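Local coordinates for protein ATP-dependent 6-phosphofructokinase isozyme 2 (Escherichia coli, PDB 3UMO) that catalyses the ATP-dependent, magnesium-requiring phosphorylation of fructose 6-phosphate to fructose 1,6-bisphosphate, the first committing step of glycolysis, at residues I164-G169 / Q188-A193; G283-L288 / Q301-Y306. All blocks are in the same frame, centred on the assembly; numbering follows the deposited sequence.

Contact 1: I164-G169 / Q188-A193. With ATP (adenosine-5'-triphosphate), chain I.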
loop_
_atom_site.group_PDB
_atom_site.type_symbol
_atom_site.label_atom_id
_atom_site.label_comp_id
_atom_site.label_asym_id
_atom_site.label_seq_id
_atom_site.Cartn_x
_atom_site.Cartn_y
_atom_site.Cartn_z
ATOM N N ILE A 164 -35.656 14.027 8.217
ATOM C CA ILE A 164 -34.243 14.364 8.261
ATOM C C ILE A 164 -33.552 13.487 7.228
ATOM O O ILE A 164 -33.832 12.290 7.136
ATOM C CB ILE A 164 -33.669 14.095 9.667
ATOM C CG1 ILE A 164 -34.324 15.041 10.682
ATOM C CG2 ILE A 164 -32.150 14.240 9.680
ATOM C CD1 ILE A 164 -33.926 14.762 12.127
ATOM N N VAL A 165 -32.673 14.082 6.429
ATOM C CA VAL A 165 -32.053 13.348 5.328
ATOM C C VAL A 165 -30.531 13.361 5.412
ATOM O O VAL A 165 -29.921 14.408 5.613
ATOM C CB VAL A 165 -32.485 13.926 3.960
ATOM C CG1 VAL A 165 -31.789 13.190 2.815
ATOM C CG2 VAL A 165 -34.005 13.864 3.798
ATOM N N ASP A 166 -29.920 12.183 5.275
ATOM C CA ASP A 166 -28.470 12.074 5.157
ATOM C C ASP A 166 -28.171 11.070 4.051
ATOM O O ASP A 166 -28.344 9.868 4.233
ATOM C CB ASP A 166 -27.853 11.627 6.483
ATOM C CG ASP A 166 -26.334 11.556 6.434
ATOM O OD1 ASP A 166 -25.735 11.216 7.476
ATOM O OD2 ASP A 166 -25.739 11.832 5.365
ATOM N N SER A 167 -27.751 11.563 2.893
ATOM C CA SER A 167 -27.485 10.676 1.772
ATOM C C SER A 167 -26.457 11.315 0.858
ATOM O O SER A 167 -25.751 12.241 1.257
ATOM C CB SER A 167 -28.778 10.376 1.009
ATOM O OG SER A 167 -28.600 9.305 0.098
ATOM N N SER A 168 -26.352 10.819 -0.366
ATOM C CA SER A 168 -25.389 11.385 -1.301
ATOM C C SER A 168 -25.844 11.212 -2.742
ATOM O O SER A 168 -26.850 10.548 -3.013
ATOM C CB SER A 168 -24.011 10.740 -1.122
ATOM O OG SER A 168 -24.042 9.359 -1.454
ATOM N N GLY A 169 -25.090 11.813 -3.657
ATOM C CA GLY A 169 -25.355 11.700 -5.081
ATOM C C GLY A 169 -26.754 12.121 -5.482
ATOM O O GLY A 169 -27.333 13.038 -4.889
ATOM N N GLN A 188 -18.775 17.744 3.223
ATOM C CA GLN A 188 -18.307 18.711 2.229
ATOM C C GLN A 188 -18.436 18.209 0.805
ATOM O O GLN A 188 -18.865 18.949 -0.090
ATOM C CB GLN A 188 -16.871 19.127 2.514
ATOM C CG GLN A 188 -16.757 19.955 3.760
ATOM C CD GLN A 188 -15.339 20.045 4.245
ATOM O OE1 GLN A 188 -14.885 19.194 5.011
ATOM N NE2 GLN A 188 -14.617 21.066 3.788
ATOM N N LYS A 189 -18.074 16.952 0.592
ATOM C CA LYS A 189 -18.161 16.375 -0.741
ATOM C C LYS A 189 -19.617 16.278 -1.186
ATOM O O LYS A 189 -19.947 16.587 -2.330
ATOM C CB LYS A 189 -17.485 15.003 -0.789
ATOM C CG LYS A 189 -15.972 15.079 -0.901
ATOM C CD LYS A 189 -15.362 13.737 -1.271
ATOM C CE LYS A 189 -13.848 13.777 -1.132
ATOM N NZ LYS A 189 -13.221 12.480 -1.502
ATOM N N GLU A 190 -20.480 15.859 -0.269
ATOM C CA GLU A 190 -21.910 15.747 -0.553
ATOM C C GLU A 190 -22.551 17.112 -0.844
ATOM O O GLU A 190 -23.429 17.213 -1.705
ATOM C CB GLU A 190 -22.625 15.004 0.587
ATOM C CG GLU A 190 -22.294 13.499 0.629
ATOM C CD GLU A 190 -22.425 12.883 2.015
ATOM O OE1 GLU A 190 -22.828 13.596 2.959
ATOM O OE2 GLU A 190 -22.116 11.674 2.161
ATOM N N LEU A 191 -22.113 18.158 -0.140
ATOM C CA LEU A 191 -22.621 19.508 -0.401
ATOM C C LEU A 191 -22.194 19.981 -1.788
ATOM O O LEU A 191 -22.998 20.527 -2.555
ATOM C CB LEU A 191 -22.129 20.499 0.659
ATOM C CG LEU A 191 -22.540 21.960 0.438
ATOM C CD1 LEU A 191 -24.062 22.144 0.511
ATOM C CD2 LEU A 191 -21.830 22.863 1.435
ATOM N N SER A 192 -20.925 19.758 -2.114
ATOM C CA SER A 192 -20.401 20.135 -3.424
ATOM C C SER A 192 -21.189 19.475 -4.550
ATOM O O SER A 192 -21.525 20.122 -5.544
ATOM C CB SER A 192 -18.925 19.762 -3.541
ATOM O OG SER A 192 -18.453 20.029 -4.850
ATOM N N ALA A 193 -21.496 18.191 -4.398
ATOM C CA ALA A 193 -22.222 17.478 -5.450
ATOM C C ALA A 193 -23.657 17.980 -5.550
ATOM O O ALA A 193 -24.212 18.105 -6.647
ATOM C CB ALA A 193 -22.196 15.980 -5.204
HETATM P PG ATP I . -17.876 9.862 2.511
HETATM O O1G ATP I . -18.240 10.461 3.828
HETATM O O2G ATP I . -19.004 8.902 2.129
HETATM O O3G ATP I . -17.722 10.932 1.457
HETATM P PB ATP I . -15.374 9.036 3.558
HETATM O O1B ATP I . -14.514 7.743 3.225
HETATM O O2B ATP I . -15.706 9.073 5.056
HETATM O O3B ATP I . -16.657 8.925 2.622
HETATM P PA ATP I . -13.451 10.433 2.136
HETATM O O1A ATP I . -13.690 9.463 0.997
HETATM O O2A ATP I . -13.346 11.873 1.610
HETATM O O3A ATP I . -14.582 10.329 3.155
HETATM O "O5'" ATP I . -12.058 10.035 2.838
HETATM C "C5'" ATP I . -11.941 9.923 4.207
HETATM C "C4'" ATP I . -10.646 9.461 4.679
HETATM O "O4'" ATP I . -10.172 8.474 3.739
HETATM C "C3'" ATP I . -9.672 10.554 4.608
HETATM O "O3'" ATP I . -9.586 11.204 5.816
HETATM C "C2'" ATP I . -8.410 9.894 4.268
HETATM O "O2'" ATP I . -7.820 9.467 5.422
HETATM C "C1'" ATP I . -8.817 8.724 3.457
HETATM N N9 ATP I . -8.636 8.943 2.026
HETATM C C8 ATP I . -9.573 9.420 1.186
HETATM N N7 ATP I . -9.036 9.475 -0.056
HETATM C C5 ATP I . -7.764 9.031 -0.003
HETATM C C6 ATP I . -6.751 8.864 -0.957
HETATM N N6 ATP I . -6.984 9.220 -2.400
HETATM N N1 ATP I . -5.559 8.380 -0.557
HETATM C C2 ATP I . -5.339 8.059 0.732
HETATM N N3 ATP I . -6.291 8.204 1.662
HETATM C C4 ATP I . -7.499 8.686 1.333
HETATM O O HOH W 1 -23.294 12.145 5.333
HETATM O O HOH W 2 -24.417 10.077 2.896
HETATM O O HOH W 3 -24.465 14.851 -3.042
#

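Contact 2: G283-L288 / Q301-Y306. With K (potassium ion), chain F; ATP (adenosine-5'-triphosphate), chain E.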
loop_
_atom_site.group_PDB
_atom_site.type_symbol
_atom_site.label_atom_id
_atom_site.label_comp_id
_atom_site.label_asym_id
_atom_site.label_seq_id
_atom_site.Cartn_x
_atom_site.Cartn_y
_atom_site.Cartn_z
ATOM N N GLY A 283 -20.414 13.097 17.108
ATOM C CA GLY A 283 -19.579 12.753 15.971
ATOM C C GLY A 283 -18.126 12.550 16.392
ATOM O O GLY A 283 -17.482 11.566 16.026
ATOM N N SER A 284 -17.608 13.490 17.174
ATOM C CA SER A 284 -16.223 13.419 17.610
ATOM C C SER A 284 -16.029 12.345 18.687
ATOM O O SER A 284 -14.974 11.716 18.753
ATOM C CB SER A 284 -15.737 14.793 18.073
ATOM O OG SER A 284 -15.752 15.722 16.990
ATOM N N ALA A 285 -17.053 12.115 19.502
ATOM C CA ALA A 285 -16.996 11.033 20.481
ATOM C C ALA A 285 -16.844 9.704 19.753
ATOM O O ALA A 285 -16.096 8.829 20.194
ATOM C CB ALA A 285 -18.247 11.023 21.347
ATOM N N ALA A 286 -17.524 9.553 18.624
ATOM C CA ALA A 286 -17.408 8.327 17.849
ATOM C C ALA A 286 -15.961 8.055 17.440
ATOM O O ALA A 286 -15.525 6.911 17.416
ATOM C CB ALA A 286 -18.303 8.380 16.625
ATOM N N THR A 287 -15.224 9.112 17.115
ATOM C CA THR A 287 -13.856 8.958 16.635
ATOM C C THR A 287 -12.885 8.499 17.717
ATOM O O THR A 287 -11.759 8.113 17.414
ATOM C CB THR A 287 -13.312 10.253 15.999
ATOM O OG1 THR A 287 -12.994 11.196 17.028
ATOM C CG2 THR A 287 -14.332 10.853 15.051
ATOM N N LEU A 288 -13.314 8.545 18.974
ATOM C CA LEU A 288 -12.436 8.148 20.078
ATOM C C LEU A 288 -12.351 6.636 20.251
ATOM O O LEU A 288 -11.417 6.118 20.860
ATOM C CB LEU A 288 -12.904 8.774 21.391
ATOM C CG LEU A 288 -12.994 10.291 21.350
ATOM C CD1 LEU A 288 -13.528 10.824 22.678
ATOM C CD2 LEU A 288 -11.627 10.878 21.021
ATOM N N GLN A 301 -21.121 13.371 26.316
ATOM C CA GLN A 301 -21.418 14.323 27.383
ATOM C C GLN A 301 -20.215 15.191 27.723
ATOM O O GLN A 301 -20.352 16.397 27.918
ATOM C CB GLN A 301 -21.910 13.596 28.638
ATOM C CG GLN A 301 -22.116 14.511 29.835
ATOM C CD GLN A 301 -22.881 13.840 30.962
ATOM O OE1 GLN A 301 -22.893 12.612 31.079
ATOM N NE2 GLN A 301 -23.535 14.645 31.794
ATOM N N LYS A 302 -19.039 14.572 27.788
ATOM C CA LYS A 302 -17.810 15.288 28.139
ATOM C C LYS A 302 -17.467 16.345 27.092
ATOM O O LYS A 302 -17.146 17.491 27.423
ATOM C CB LYS A 302 -16.646 14.302 28.284
ATOM C CG LYS A 302 -15.329 14.942 28.718
ATOM C CD LYS A 302 -14.159 13.966 28.569
ATOM C CE LYS A 302 -14.355 12.724 29.426
ATOM N NZ LYS A 302 -13.196 11.778 29.333
ATOM N N ILE A 303 -17.532 15.953 25.824
ATOM C CA ILE A 303 -17.260 16.892 24.739
ATOM C C ILE A 303 -18.319 17.999 24.703
ATOM O O ILE A 303 -17.988 19.180 24.579
ATOM C CB ILE A 303 -17.171 16.183 23.375
ATOM C CG1 ILE A 303 -15.975 15.224 23.362
ATOM C CG2 ILE A 303 -17.037 17.217 22.249
ATOM C CD1 ILE A 303 -15.974 14.231 22.204
ATOM N N TYR A 304 -19.588 17.621 24.834
ATOM C CA TYR A 304 -20.664 18.608 24.844
ATOM C C TYR A 304 -20.501 19.634 25.970
ATOM O O TYR A 304 -20.713 20.826 25.758
ATOM C CB TYR A 304 -22.032 17.926 24.924
ATOM C CG TYR A 304 -23.195 18.891 24.931
ATOM C CD1 TYR A 304 -23.617 19.511 23.760
ATOM C CD2 TYR A 304 -23.870 19.184 26.112
ATOM C CE1 TYR A 304 -24.682 20.395 23.764
ATOM C CE2 TYR A 304 -24.935 20.065 26.127
ATOM C CZ TYR A 304 -25.337 20.667 24.954
ATOM O OH TYR A 304 -26.397 21.543 24.981
ATOM N N ALA A 305 -20.115 19.175 27.157
ATOM C CA ALA A 305 -19.870 20.085 28.277
ATOM C C ALA A 305 -18.780 21.101 27.941
ATOM O O ALA A 305 -18.904 22.289 28.257
ATOM C CB ALA A 305 -19.504 19.304 29.532
ATOM N N TYR A 306 -17.714 20.627 27.301
ATOM C CA TYR A 306 -16.623 21.498 26.875
ATOM C C TYR A 306 -17.113 22.535 25.871
ATOM O O TYR A 306 -16.815 23.716 26.002
ATOM C CB TYR A 306 -15.486 20.673 26.272
ATOM C CG TYR A 306 -14.432 21.477 25.538
ATOM C CD1 TYR A 306 -13.375 22.066 26.223
ATOM C CD2 TYR A 306 -14.480 21.625 24.154
ATOM C CE1 TYR A 306 -12.406 22.788 25.555
ATOM C CE2 TYR A 306 -13.517 22.350 23.479
ATOM C CZ TYR A 306 -12.481 22.925 24.185
ATOM O OH TYR A 306 -11.518 23.644 23.514
HETATM K K K F . -15.111 4.641 15.612
HETATM P PG ATP E . -19.260 9.410 7.677
HETATM O O1G ATP E . -20.605 9.192 7.078
HETATM O O2G ATP E . -19.209 8.469 8.877
HETATM O O3G ATP E . -18.139 9.143 6.732
HETATM P PB ATP E . -19.428 12.134 7.406
HETATM O O1B ATP E . -18.393 12.255 6.246
HETATM O O2B ATP E . -20.899 12.220 6.948
HETATM O O3B ATP E . -19.172 10.836 8.297
HETATM P PA ATP E . -17.982 13.976 9.081
HETATM O O1A ATP E . -16.724 13.360 8.544
HETATM O O2A ATP E . -18.025 15.498 8.934
HETATM O O3A ATP E . -19.236 13.350 8.412
HETATM O "O5'" ATP E . -18.111 13.533 10.622
HETATM C "C5'" ATP E . -19.095 14.105 11.414
HETATM C "C4'" ATP E . -18.674 14.687 12.687
HETATM O "O4'" ATP E . -17.794 13.746 13.341
HETATM C "C3'" ATP E . -17.831 15.881 12.512
HETATM O "O3'" ATP E . -18.588 17.020 12.347
HETATM C "C2'" ATP E . -17.023 15.892 13.743
HETATM O "O2'" ATP E . -17.784 16.298 14.806
HETATM C "C1'" ATP E . -16.720 14.453 13.918
HETATM N N9 ATP E . -15.465 14.082 13.268
HETATM C C8 ATP E . -15.335 13.502 12.060
HETATM N N7 ATP E . -14.010 13.330 11.828
HETATM C C5 ATP E . -13.312 13.798 12.884
HETATM C C6 ATP E . -11.949 13.871 13.189
HETATM N N6 ATP E . -10.908 13.365 12.233
HETATM N N1 ATP E . -11.584 14.414 14.364
HETATM C C2 ATP E . -12.497 14.877 15.234
HETATM N N3 ATP E . -13.805 14.815 14.967
HETATM C C4 ATP E . -14.238 14.282 13.811
#

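Contact 1: I164-G169 / Q188-A193
E190 reaches from the first turn of helix 188-195 to the backbone of S167 and the side chain of S168, in the turn after strand 162-166. Its CG lies anti to the carbonyl carbon (chi1 -71°), and the chain is extended beyond it. This brings the carboxylate up to S167, where CD of E190 lies 3.5 Å from S167 O. Farther along the turn, CB of S168 packs on the methylene CG of E190 at 3.7 Å. D166 approaches from the strand end. Its side chain crosses that of E190 at about a right angle, and the two carboxylate planes are 69° apart. The nearest oxygens, D166 OD2 and E190 OE1, stay 4.2 Å from each other. One water lies 2.8 Å from E190 OE1 and also meets D166 OD2. A second lies 2.9 Å from E190 OE2 and is only weakly bonded to D166 OD2. A third water joins the backbones, at 2.9 Å from E190 O, with a weak bond from G169 N. K189 leaves the helix in another direction. Its extended chain brings NZ within 3.2 Å of O2A of an ATP, a weak hydrogen bond. K189 belongs to the binding site of the inhibitory ATP, shared between dimeric partners. The backbone N of E190 is hydrogen-bonded to OD1 of N187. N187 and E190 have the spacing of the NXXE motif of the ribokinase family. E190 is an inferred ligand of the catalytic magnesium. A bound magnesium ion lies about 4 Å from the side chain of D166, consistent with that site.

Contact 2: G283-L288 / Q301-Y306
This is a buried apolar contact between two helical parts of the ribokinase-like fold. Residues 283-288, at the end region of helix 272-286, meet the C-terminal helix 297-307. Within 301-306, I303 makes the contact; D299 and T300 of the same helix also touch A285. The CG1 of I303 lies anti to the carbonyl carbon (chi1 -64°), and the extended chain presents the methyl CD1 to the other segment. CD1 of I303 comes within 3.6 Å of A285 N, 4.0 Å of A285 CB and 4.0 Å of S284 C. L288 adds its own methyl, with CD1 4.2 Å from I303 CD1. P244 and A281 also touch I303. The same 283-288 segment also binds ligands. S284 OG gives a hydrogen bond to N3 of the ATP adenine at 3.0 Å and accepts one from the ribose O2'. One hydroxyl thus bonds both the base, at N3, and the ribose, at O2'. T287 has two roles. Its methyl CG2 stands over the face of the adenine, 3.6 Å from C4 of the base. Its hydroxyl OG1 turns back to the helix, to S284 O. Putting a glycine at T287 would probably leave a gap over this adenine face and cost S284 O its hydroxyl partner. G283 packs its backbone against the ribose ring oxygen, where a side chain would collide with the sugar. A286 O binds the potassium ion at 2.9 Å, together with the carbonyl oxygens of S250, V252, N289, G291 and R293. OG1 of T287 lies in the carbonyl plane of S284, on a lone pair of O, at 2.7 Å and a C=O...OG1 angle of 134°.

Overall arrangement
The two contacts follow one another along the chain: contact 1 closes before contact 2 opens. Their centres are 23 Å apart, and the nearest atoms are about 11 Å apart, so they do not touch. Contact 1 starts from strand 162-166 of the six-stranded parallel sheet. Contact 2 lies farther from the middle of the chain and joins two late helices. V259 and T263 of helix 254-267 touch D166 and I164, while A254 and S257 touch T287 and A286. The same helix carries the probable active-site residue D256. Helix 254-267 thus packs against both contacts, next to the inferred magnesium site and to the adenine and potassium sites.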